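Local coordinates for protein Baccell_00875 (Bacteroides cellulosilyticus DSM 14838, PDB 5NO8) that probably acts as a polysaccharide lyase that removes the L-rhamnose caps linked to glucuronic acid on complex arabinogalactan proteins, at residues 29-40 against 116-125; 197-205 against 661-671. All coordinates share one frame; numbering follows the deposited sequence.

Interaction 1 (29-40 against 116-125); sequences VEMRINPSTGAI and REIKQGDLVE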
loop_
_atom_site.group_PDB
_atom_site.type_symbol
_atom_site.label_atom_id
_atom_site.label_comp_id
_atom_site.label_asym_id
_atom_site.label_seq_id
_atom_site.Cartn_x
_atom_site.Cartn_y
_atom_site.Cartn_z
ATOM N N VAL A 29 25.893 12.722 2.913
ATOM C CA VAL A 29 24.823 13.262 3.694
ATOM C C VAL A 29 25.262 14.578 4.344
ATOM O O VAL A 29 26.375 14.657 4.901
ATOM C CB VAL A 29 24.382 12.271 4.793
ATOM C CG1 VAL A 29 23.285 12.897 5.636
ATOM C CG2 VAL A 29 23.883 10.968 4.171
ATOM N N GLU A 30 24.393 15.576 4.261
ATOM C CA GLU A 30 24.546 16.831 4.974
ATOM C C GLU A 30 23.298 17.086 5.806
ATOM O O GLU A 30 22.197 16.650 5.461
ATOM C CB GLU A 30 24.800 17.983 4.005
ATOM C CG GLU A 30 26.076 17.800 3.188
ATOM C CD GLU A 30 26.449 19.016 2.335
ATOM O OE1 GLU A 30 25.552 19.685 1.782
ATOM O OE2 GLU A 30 27.664 19.281 2.187
ATOM N N MET A 31 23.476 17.787 6.915
ATOM C CA MET A 31 22.396 17.978 7.861
ATOM C C MET A 31 22.460 19.327 8.520
ATOM O O MET A 31 23.514 19.933 8.575
ATOM C CB MET A 31 22.406 16.868 8.916
ATOM C CG MET A 31 23.769 16.231 9.168
ATOM S SD MET A 31 23.797 15.215 10.651
ATOM C CE MET A 31 22.717 13.980 10.087
ATOM N N ARG A 32 21.310 19.794 8.973
ATOM C CA ARG A 32 21.218 20.909 9.903
ATOM C C ARG A 32 20.610 20.346 11.177
ATOM O O ARG A 32 19.598 19.631 11.134
ATOM C CB ARG A 32 20.324 22.014 9.357
ATOM N N ILE A 33 21.226 20.661 12.293
ATOM C CA ILE A 33 20.776 20.220 13.596
ATOM C C ILE A 33 20.086 21.374 14.286
ATOM O O ILE A 33 20.619 22.503 14.303
ATOM C CB ILE A 33 21.982 19.792 14.460
ATOM C CG1 ILE A 33 22.859 18.742 13.760
ATOM C CG2 ILE A 33 21.539 19.327 15.827
ATOM C CD1 ILE A 33 22.164 17.465 13.409
ATOM N N ASN A 34 18.914 21.120 14.867
ATOM C CA ASN A 34 18.190 22.122 15.633
ATOM C C ASN A 34 19.000 22.400 16.924
ATOM O O ASN A 34 19.220 21.498 17.724
ATOM C CB ASN A 34 16.776 21.593 15.945
ATOM C CG ASN A 34 15.919 22.583 16.677
ATOM O OD1 ASN A 34 16.354 23.200 17.657
ATOM N ND2 ASN A 34 14.678 22.720 16.241
ATOM N N PRO A 35 19.439 23.656 17.137
ATOM C CA PRO A 35 20.271 23.937 18.317
ATOM C C PRO A 35 19.555 23.900 19.666
ATOM O O PRO A 35 20.243 23.810 20.702
ATOM C CB PRO A 35 20.819 25.363 18.034
ATOM C CG PRO A 35 19.791 25.984 17.186
ATOM C CD PRO A 35 19.206 24.873 16.333
ATOM N N SER A 36 18.221 23.948 19.678
ATOM C CA SER A 36 17.446 23.885 20.921
ATOM C C SER A 36 17.002 22.473 21.303
ATOM O O SER A 36 16.824 22.200 22.500
ATOM C CB SER A 36 16.199 24.751 20.822
ATOM O OG SER A 36 16.518 26.089 20.486
ATOM N N THR A 37 16.750 21.614 20.304
ATOM C CA THR A 37 16.281 20.240 20.572
ATOM C C THR A 37 17.327 19.169 20.315
ATOM O O THR A 37 17.215 18.088 20.850
ATOM C CB THR A 37 15.016 19.896 19.735
ATOM O OG1 THR A 37 15.360 19.851 18.362
ATOM C CG2 THR A 37 13.872 20.887 19.934
ATOM N N GLY A 38 18.333 19.464 19.487
ATOM C CA GLY A 38 19.288 18.486 19.030
ATOM C C GLY A 38 18.821 17.571 17.902
ATOM O O GLY A 38 19.591 16.726 17.461
ATOM N N ALA A 39 17.585 17.738 17.439
ATOM C CA ALA A 39 17.064 16.954 16.315
ATOM C C ALA A 39 17.727 17.330 14.994
ATOM O O ALA A 39 18.229 18.445 14.823
ATOM C CB ALA A 39 15.578 17.173 16.167
ATOM N N ILE A 40 17.693 16.414 14.045
ATOM C CA ILE A 40 18.060 16.744 12.679
ATOM C C ILE A 40 16.888 17.446 12.045
ATOM O O ILE A 40 15.844 16.843 11.834
ATOM C CB ILE A 40 18.458 15.504 11.868
ATOM C CG1 ILE A 40 19.695 14.891 12.493
ATOM C CG2 ILE A 40 18.679 15.889 10.395
ATOM C CD1 ILE A 40 20.086 13.539 11.949
ATOM N N ARG A 116 26.472 11.123 16.597
ATOM C CA ARG A 116 26.420 11.154 15.146
ATOM C C ARG A 116 27.802 11.316 14.540
ATOM O O ARG A 116 28.622 12.072 15.059
ATOM C CB ARG A 116 25.583 12.314 14.675
ATOM C CG ARG A 116 24.145 12.231 15.121
ATOM C CD ARG A 116 23.430 13.545 14.903
ATOM N NE ARG A 116 22.048 13.437 15.358
ATOM C CZ ARG A 116 21.380 14.344 16.059
ATOM N NH1 ARG A 116 21.943 15.481 16.445
ATOM N NH2 ARG A 116 20.103 14.112 16.374
ATOM N N GLU A 117 28.040 10.610 13.448
ATOM C CA GLU A 117 29.250 10.830 12.665
ATOM C C GLU A 117 28.992 10.631 11.196
ATOM O O GLU A 117 28.105 9.892 10.819
ATOM C CB GLU A 117 30.477 10.097 13.215
ATOM C CG GLU A 117 30.586 8.610 13.133
ATOM C CD GLU A 117 31.925 8.125 13.728
ATOM O OE1 GLU A 117 33.013 8.442 13.176
ATOM O OE2 GLU A 117 31.897 7.427 14.760
ATOM N N ILE A 118 29.692 11.408 10.368
ATOM C CA ILE A 118 29.595 11.244 8.933
ATOM C C ILE A 118 30.845 10.444 8.599
ATOM O O ILE A 118 31.957 10.915 8.850
ATOM C CB ILE A 118 29.604 12.578 8.172
ATOM C CG1 ILE A 118 28.469 13.504 8.630
ATOM C CG2 ILE A 118 29.535 12.323 6.669
ATOM C CD1 ILE A 118 27.074 13.053 8.270
ATOM N N LYS A 119 30.665 9.244 8.069
ATOM C CA LYS A 119 31.763 8.307 7.781
ATOM C C LYS A 119 31.659 7.895 6.309
ATOM O O LYS A 119 30.703 7.235 5.917
ATOM C CB LYS A 119 31.680 7.068 8.683
ATOM N N GLN A 120 32.615 8.334 5.489
ATOM C CA GLN A 120 32.622 8.030 4.034
ATOM C C GLN A 120 31.315 8.488 3.396
ATOM O O GLN A 120 30.701 7.727 2.638
ATOM C CB GLN A 120 32.754 6.515 3.765
ATOM C CG GLN A 120 33.728 5.726 4.626
ATOM C CD GLN A 120 35.163 5.825 4.158
ATOM O OE1 GLN A 120 36.061 6.086 4.955
ATOM N NE2 GLN A 120 35.392 5.598 2.865
ATOM N N GLY A 121 30.843 9.668 3.779
ATOM C CA GLY A 121 29.586 10.218 3.256
ATOM C C GLY A 121 28.285 9.713 3.877
ATOM O O GLY A 121 27.215 10.226 3.565
ATOM N N ASP A 122 28.351 8.714 4.749
ATOM C CA ASP A 122 27.145 8.183 5.369
ATOM C C ASP A 122 27.010 8.698 6.796
ATOM O O ASP A 122 28.007 8.802 7.525
ATOM C CB ASP A 122 27.188 6.677 5.343
ATOM C CG ASP A 122 27.254 6.120 3.894
ATOM O OD1 ASP A 122 27.136 6.879 2.879
ATOM O OD2 ASP A 122 27.406 4.914 3.775
ATOM N N LEU A 123 25.779 9.007 7.176
ATOM C CA LEU A 123 25.486 9.421 8.536
ATOM C C LEU A 123 25.326 8.145 9.368
ATOM O O LEU A 123 24.489 7.301 9.043
ATOM C CB LEU A 123 24.207 10.230 8.592
ATOM C CG LEU A 123 23.551 10.462 9.958
ATOM C CD1 LEU A 123 24.445 11.226 10.927
ATOM C CD2 LEU A 123 22.175 11.086 9.771
ATOM N N VAL A 124 26.119 8.021 10.423
ATOM C CA VAL A 124 26.000 6.931 11.361
ATOM C C VAL A 124 25.506 7.546 12.664
ATOM O O VAL A 124 26.109 8.477 13.168
ATOM C CB VAL A 124 27.333 6.197 11.538
ATOM C CG1 VAL A 124 27.166 5.039 12.498
ATOM C CG2 VAL A 124 27.868 5.710 10.175
ATOM N N GLU A 125 24.371 7.073 13.160
ATOM C CA GLU A 125 23.828 7.515 14.434
ATOM C C GLU A 125 23.760 6.365 15.395
ATOM O O GLU A 125 23.262 5.298 15.034
ATOM C CB GLU A 125 22.411 8.031 14.254
ATOM C CG GLU A 125 22.260 9.131 13.247
ATOM C CD GLU A 125 20.977 9.895 13.509
ATOM O OE1 GLU A 125 19.883 9.283 13.360
ATOM O OE2 GLU A 125 21.041 11.077 13.952
#

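Interaction 2 (197-205 against 661-671); sequences IRNYEIWER and YPYKIDGVKAE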
loop_
_atom_site.group_PDB
_atom_site.type_symbol
_atom_site.label_atom_id
_atom_site.label_comp_id
_atom_site.label_asym_id
_atom_site.label_seq_id
_atom_site.Cartn_x
_atom_site.Cartn_y
_atom_site.Cartn_z
ATOM N N ILE A 197 14.614 -2.716 15.102
ATOM C CA ILE A 197 13.355 -1.994 14.969
ATOM C C ILE A 197 12.278 -3.055 14.760
ATOM O O ILE A 197 12.361 -3.877 13.834
ATOM C CB ILE A 197 13.374 -0.967 13.820
ATOM C CG1 ILE A 197 14.355 0.167 14.106
ATOM C CG2 ILE A 197 11.976 -0.396 13.537
ATOM C CD1 ILE A 197 14.044 0.974 15.350
ATOM N N ARG A 198 11.288 -3.053 15.644
ATOM C CA ARG A 198 10.240 -4.074 15.650
ATOM C C ARG A 198 8.950 -3.671 14.950
ATOM O O ARG A 198 8.138 -4.517 14.613
ATOM C CB ARG A 198 9.925 -4.526 17.070
ATOM C CG ARG A 198 9.200 -3.471 17.874
ATOM C CD ARG A 198 8.321 -3.963 19.006
ATOM N NE ARG A 198 7.922 -2.774 19.794
ATOM C CZ ARG A 198 6.783 -2.079 19.671
ATOM N NH1 ARG A 198 5.819 -2.439 18.818
ATOM N NH2 ARG A 198 6.580 -0.990 20.443
ATOM N N ASN A 199 8.712 -2.369 14.806
ATOM C CA ASN A 199 7.498 -1.886 14.171
ATOM C C ASN A 199 7.630 -0.395 13.920
ATOM O O ASN A 199 8.694 0.177 14.113
ATOM C CB ASN A 199 6.267 -2.160 15.067
ATOM C CG ASN A 199 5.066 -2.584 14.252
ATOM O OD1 ASN A 199 4.803 -1.996 13.222
ATOM N ND2 ASN A 199 4.352 -3.638 14.705
ATOM N N TYR A 200 6.576 0.219 13.426
ATOM C CA TYR A 200 6.534 1.668 13.355
ATOM C C TYR A 200 5.141 2.190 13.666
ATOM O O TYR A 200 4.160 1.470 13.595
ATOM C CB TYR A 200 7.026 2.183 12.005
ATOM C CG TYR A 200 6.095 1.896 10.837
ATOM C CD1 TYR A 200 6.145 0.676 10.188
ATOM C CD2 TYR A 200 5.175 2.848 10.389
ATOM C CE1 TYR A 200 5.336 0.408 9.110
ATOM C CE2 TYR A 200 4.341 2.591 9.298
ATOM C CZ TYR A 200 4.413 1.352 8.683
ATOM O OH TYR A 200 3.622 1.026 7.600
ATOM N N GLU A 201 5.091 3.468 14.010
ATOM C CA GLU A 201 3.857 4.155 14.287
ATOM C C GLU A 201 3.733 5.345 13.383
ATOM O O GLU A 201 4.721 5.840 12.848
ATOM C CB GLU A 201 3.837 4.651 15.721
ATOM C CG GLU A 201 3.704 3.542 16.730
ATOM C CD GLU A 201 3.870 4.051 18.147
ATOM O OE1 GLU A 201 2.885 4.600 18.678
ATOM O OE2 GLU A 201 4.994 3.933 18.704
ATOM N N ILE A 202 2.504 5.812 13.253
ATOM C CA ILE A 202 2.197 6.991 12.467
ATOM C C ILE A 202 1.551 7.990 13.414
ATOM O O ILE A 202 0.631 7.648 14.177
ATOM C CB ILE A 202 1.238 6.675 11.284
ATOM C CG1 ILE A 202 1.892 5.769 10.253
ATOM C CG2 ILE A 202 0.740 7.953 10.591
ATOM C CD1 ILE A 202 3.054 6.358 9.509
ATOM N N TRP A 203 2.013 9.235 13.330
ATOM C CA TRP A 203 1.447 10.335 14.099
ATOM C C TRP A 203 0.941 11.433 13.162
ATOM O O TRP A 203 1.415 11.543 12.035
ATOM C CB TRP A 203 2.489 10.919 15.080
ATOM C CG TRP A 203 2.937 9.960 16.094
ATOM C CD1 TRP A 203 4.039 9.170 16.042
ATOM C CD2 TRP A 203 2.277 9.649 17.300
ATOM N NE1 TRP A 203 4.119 8.398 17.172
ATOM C CE2 TRP A 203 3.039 8.657 17.954
ATOM C CE3 TRP A 203 1.114 10.124 17.911
ATOM C CZ2 TRP A 203 2.678 8.132 19.200
ATOM C CZ3 TRP A 203 0.735 9.586 19.106
ATOM C CH2 TRP A 203 1.522 8.604 19.755
ATOM N N GLU A 204 -0.027 12.210 13.656
ATOM C CA GLU A 204 -0.578 13.406 12.970
ATOM C C GLU A 204 -1.356 13.105 11.674
ATOM O O GLU A 204 -1.100 13.664 10.589
ATOM C CB GLU A 204 0.504 14.448 12.733
ATOM C CG GLU A 204 1.224 14.901 13.992
ATOM C CD GLU A 204 0.298 15.620 14.964
ATOM O OE1 GLU A 204 -0.684 16.234 14.504
ATOM O OE2 GLU A 204 0.522 15.562 16.187
ATOM N N ARG A 205 -2.321 12.218 11.806
ATOM C CA ARG A 205 -3.331 12.049 10.770
ATOM C C ARG A 205 -4.665 12.628 11.246
ATOM O O ARG A 205 -4.949 12.674 12.451
ATOM C CB ARG A 205 -3.488 10.581 10.412
ATOM C CG ARG A 205 -2.198 9.928 9.930
ATOM C CD ARG A 205 -1.578 10.609 8.710
ATOM N NE ARG A 205 -2.458 10.735 7.530
ATOM C CZ ARG A 205 -2.635 9.814 6.571
ATOM N NH1 ARG A 205 -2.019 8.629 6.620
ATOM N NH2 ARG A 205 -3.476 10.060 5.552
ATOM N N TYR A 661 -2.017 -1.214 8.859
ATOM C CA TYR A 661 -0.740 -1.904 9.019
ATOM C C TYR A 661 0.156 -1.499 10.221
ATOM O O TYR A 661 0.726 -2.383 10.872
ATOM C CB TYR A 661 0.054 -1.847 7.704
ATOM C CG TYR A 661 1.301 -2.673 7.730
ATOM C CD1 TYR A 661 1.267 -4.040 7.444
ATOM C CD2 TYR A 661 2.525 -2.115 8.084
ATOM C CE1 TYR A 661 2.418 -4.807 7.521
ATOM C CE2 TYR A 661 3.680 -2.877 8.148
ATOM C CZ TYR A 661 3.613 -4.219 7.863
ATOM O OH TYR A 661 4.742 -4.966 7.941
ATOM N N PRO A 662 0.327 -0.192 10.470
ATOM C CA PRO A 662 1.270 0.181 11.538
ATOM C C PRO A 662 0.872 -0.330 12.910
ATOM O O PRO A 662 -0.276 -0.691 13.128
ATOM C CB PRO A 662 1.250 1.712 11.524
ATOM C CG PRO A 662 0.721 2.077 10.185
ATOM C CD PRO A 662 -0.267 0.997 9.842
ATOM N N TYR A 663 1.814 -0.296 13.836
ATOM C CA TYR A 663 1.574 -0.719 15.197
ATOM C C TYR A 663 0.441 0.085 15.813
ATOM O O TYR A 663 -0.487 -0.471 16.403
ATOM C CB TYR A 663 2.875 -0.556 15.992
ATOM C CG TYR A 663 2.768 -0.773 17.492
ATOM C CD1 TYR A 663 2.283 -1.951 18.015
ATOM C CD2 TYR A 663 3.253 0.179 18.361
ATOM C CE1 TYR A 663 2.207 -2.160 19.386
ATOM C CE2 TYR A 663 3.176 0.023 19.732
ATOM C CZ TYR A 663 2.661 -1.149 20.253
ATOM O OH TYR A 663 2.593 -1.274 21.629
ATOM N N LYS A 664 0.566 1.402 15.708
ATOM C CA LYS A 664 -0.440 2.348 16.166
ATOM C C LYS A 664 -0.477 3.542 15.245
ATOM O O LYS A 664 0.480 3.831 14.512
ATOM C CB LYS A 664 -0.139 2.841 17.585
ATOM C CG LYS A 664 -0.242 1.760 18.651
ATOM C CD LYS A 664 0.170 2.231 20.028
ATOM C CE LYS A 664 -0.100 1.139 21.054
ATOM N NZ LYS A 664 0.302 1.508 22.434
ATOM N N ILE A 665 -1.615 4.209 15.273
ATOM C CA ILE A 665 -1.824 5.452 14.551
ATOM C C ILE A 665 -2.381 6.450 15.549
ATOM O O ILE A 665 -3.489 6.272 16.101
ATOM C CB ILE A 665 -2.798 5.239 13.380
ATOM C CG1 ILE A 665 -2.214 4.223 12.376
ATOM C CG2 ILE A 665 -3.099 6.577 12.699
ATOM C CD1 ILE A 665 -3.267 3.450 11.624
ATOM N N ASP A 666 -1.597 7.504 15.822
ATOM C CA ASP A 666 -1.949 8.513 16.839
ATOM C C ASP A 666 -2.326 7.896 18.178
ATOM O O ASP A 666 -3.251 8.360 18.862
ATOM C CB ASP A 666 -3.062 9.447 16.329
ATOM C CG ASP A 666 -2.535 10.518 15.398
ATOM O OD1 ASP A 666 -1.554 11.216 15.754
ATOM O OD2 ASP A 666 -3.060 10.612 14.275
ATOM N N GLY A 667 -1.604 6.839 18.552
ATOM C CA GLY A 667 -1.813 6.158 19.820
ATOM C C GLY A 667 -2.888 5.091 19.866
ATOM O O GLY A 667 -3.048 4.415 20.901
ATOM N N VAL A 668 -3.626 4.939 18.765
ATOM C CA VAL A 668 -4.707 3.976 18.657
ATOM C C VAL A 668 -4.122 2.706 18.051
ATOM O O VAL A 668 -3.488 2.745 17.011
ATOM C CB VAL A 668 -5.838 4.529 17.779
ATOM C CG1 VAL A 668 -6.922 3.470 17.491
ATOM C CG2 VAL A 668 -6.445 5.772 18.428
ATOM N N LYS A 669 -4.396 1.581 18.681
ATOM C CA LYS A 669 -3.890 0.294 18.203
ATOM C C LYS A 669 -4.389 -0.016 16.803
ATOM O O LYS A 669 -5.599 0.103 16.541
ATOM C CB LYS A 669 -4.333 -0.829 19.145
ATOM C CG LYS A 669 -3.680 -2.183 18.818
ATOM C CD LYS A 669 -2.189 -2.162 19.068
ATOM C CE LYS A 669 -1.465 -3.420 18.615
ATOM N NZ LYS A 669 -0.976 -3.274 17.207
ATOM N N ALA A 670 -3.474 -0.349 15.894
ATOM C CA ALA A 670 -3.854 -0.758 14.545
ATOM C C ALA A 670 -3.528 -2.253 14.372
ATOM O O ALA A 670 -3.873 -3.037 15.275
ATOM C CB ALA A 670 -3.234 0.162 13.498
ATOM N N GLU A 671 -2.911 -2.651 13.270
ATOM C CA GLU A 671 -2.677 -4.085 12.963
ATOM C C GLU A 671 -3.995 -4.868 12.960
ATOM O O GLU A 671 -4.126 -5.904 13.619
ATOM C CB GLU A 671 -1.630 -4.701 13.886
ATOM C CG GLU A 671 -0.344 -3.905 13.866
ATOM C CD GLU A 671 0.829 -4.615 14.484
ATOM O OE1 GLU A 671 0.983 -4.522 15.721
ATOM O OE2 GLU A 671 1.551 -5.305 13.747
HETATM O O HOH W 1 3.254 -3.308 11.534
HETATM O O HOH W 2 0.876 6.068 17.309
#

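Interaction 1 (29-40 against 116-125)
Val29 N donates to Gly121 O at 2.9 Å, a nearly straight bond that ties the start of strand 29-33 to the type I' turn Lys119-Asp122 of a beta hairpin. The axes of strand 29-33 and strand 122-125 then run 7.0 Å apart at 57°, so the strands pack through their side chains. Val29 lays CG1 against Leu123 CB (4.1 Å), while its CG2 sits near Gly121 O. Ile118 CD1 comes up to Val29 O from the other hairpin strand. Leu123 CD2 and Ile40 CD1 meet tip to tip at 3.9 Å; Met31 lies beside Leu123, but its modelled methyl is implausibly close and the detail doubtful. At the far end Arg116, extended from CG to NE, brings its guanidinium to the loop 34-39 and grips one oxygen end-on: NH1 lies 2.8 Å and NH2 2.9 Å from Gly38 O, in the guanidinium plane. NE, on another edge, makes a salt bridge to Glu125 OE2 (2.9 Å), and Ile40 CG1 lies over one face toward the rim. These in-plane bonds fix the rotation of the group. The receiving loop is shaped by an Asx turn, Asn34 OD1 accepting from Ser36 N, and by an ST turn at Thr37. Outward, Arg116 NH1 also reaches Gly100 O, and Glu125 OE1 accepts from Trp72, Tyr127 and Trp237. Strand 29-33 pairs antiparallel with strand 40-45, and this two-stranded sheet packs on the hairpin 110-131 of an eight-stranded antiparallel sheet, in which strand 232-242 flanks strand 122-131.

Interaction 2 (197-205 against 661-671)
Ile202 and Ile665 form a parallel beta bridge that joins strand 199-203 to strand 664-665, the first arm of a short hairpin closed by the type I' turn Ile665-Val668. Three backbone bonds alternate along it: Tyr663 N to Tyr200 O, Ile202 N to Lys664 O, and Asp666 N to Ile202 O (2.8 Å). At the turn, the Asp666 carboxylate receives two successive amides, OD1 from Glu204 N at 2.8 Å and OD2 from Arg205 N at 3.0 Å on its syn lone pair, and so pins the chain where it leaves the strand. The six-membered part of the Trp203 indole, CE3 to CH2, lies against Asp666 and Gly667.

At the other end, the Tyr663 ring is sandwiched. Arg198 NH1 sits over the centre of one face in a cation-pi contact (CZ to ring centroid 4.3 Å), with the guanidinium plane 81° from the ring, and Lys664 CG lies on the opposite face toward the rim. Tyr663 CG is anti to the backbone N (chi1 172°), which carries the ring toward Arg198. Glu201 CG meets its edge. On the side of Ile202 and Ile665, Pro662 packs over a face of the Tyr200 ring, and Tyr200 OH meets the edge of Tyr661 at CD2.

The second shell fixes these groups: Leu222 O receives Arg198 NE, Asp141 takes both Tyr663 OH and Lys664 NZ, Asp608 bonds Tyr200 OH, and Tyr76 OH bonds Glu201 OE2. Strand 217-221 pairs with the other edge of strand 199-203. Two waters complete the seam: one lies within hydrogen-bonding distance of both Asn199 OD1 and Tyr661 O, while the other accepts from Gly667 N and donates to Glu201 OE1 at 2.8 Å.

Interaction 1 and interaction 2 lie in series along the chain, with centres 26 Å apart and nearest atoms about 10 Å apart, so they do not touch. Interaction 1 lies toward the periphery, its centre 30 Å from that of the chain, and joins two parts of the N-terminal beta region separated by 75 residues. Interaction 2, at 15 Å, bridges 455 intervening residues and attaches a C-terminal hairpin, which follows the helix-rich region, to a sheet of the beta region. A glycerol, probably from crystallisation, lies about 4 Å from the Lys664 side chain; this alone does not establish either contact as part of a substrate site.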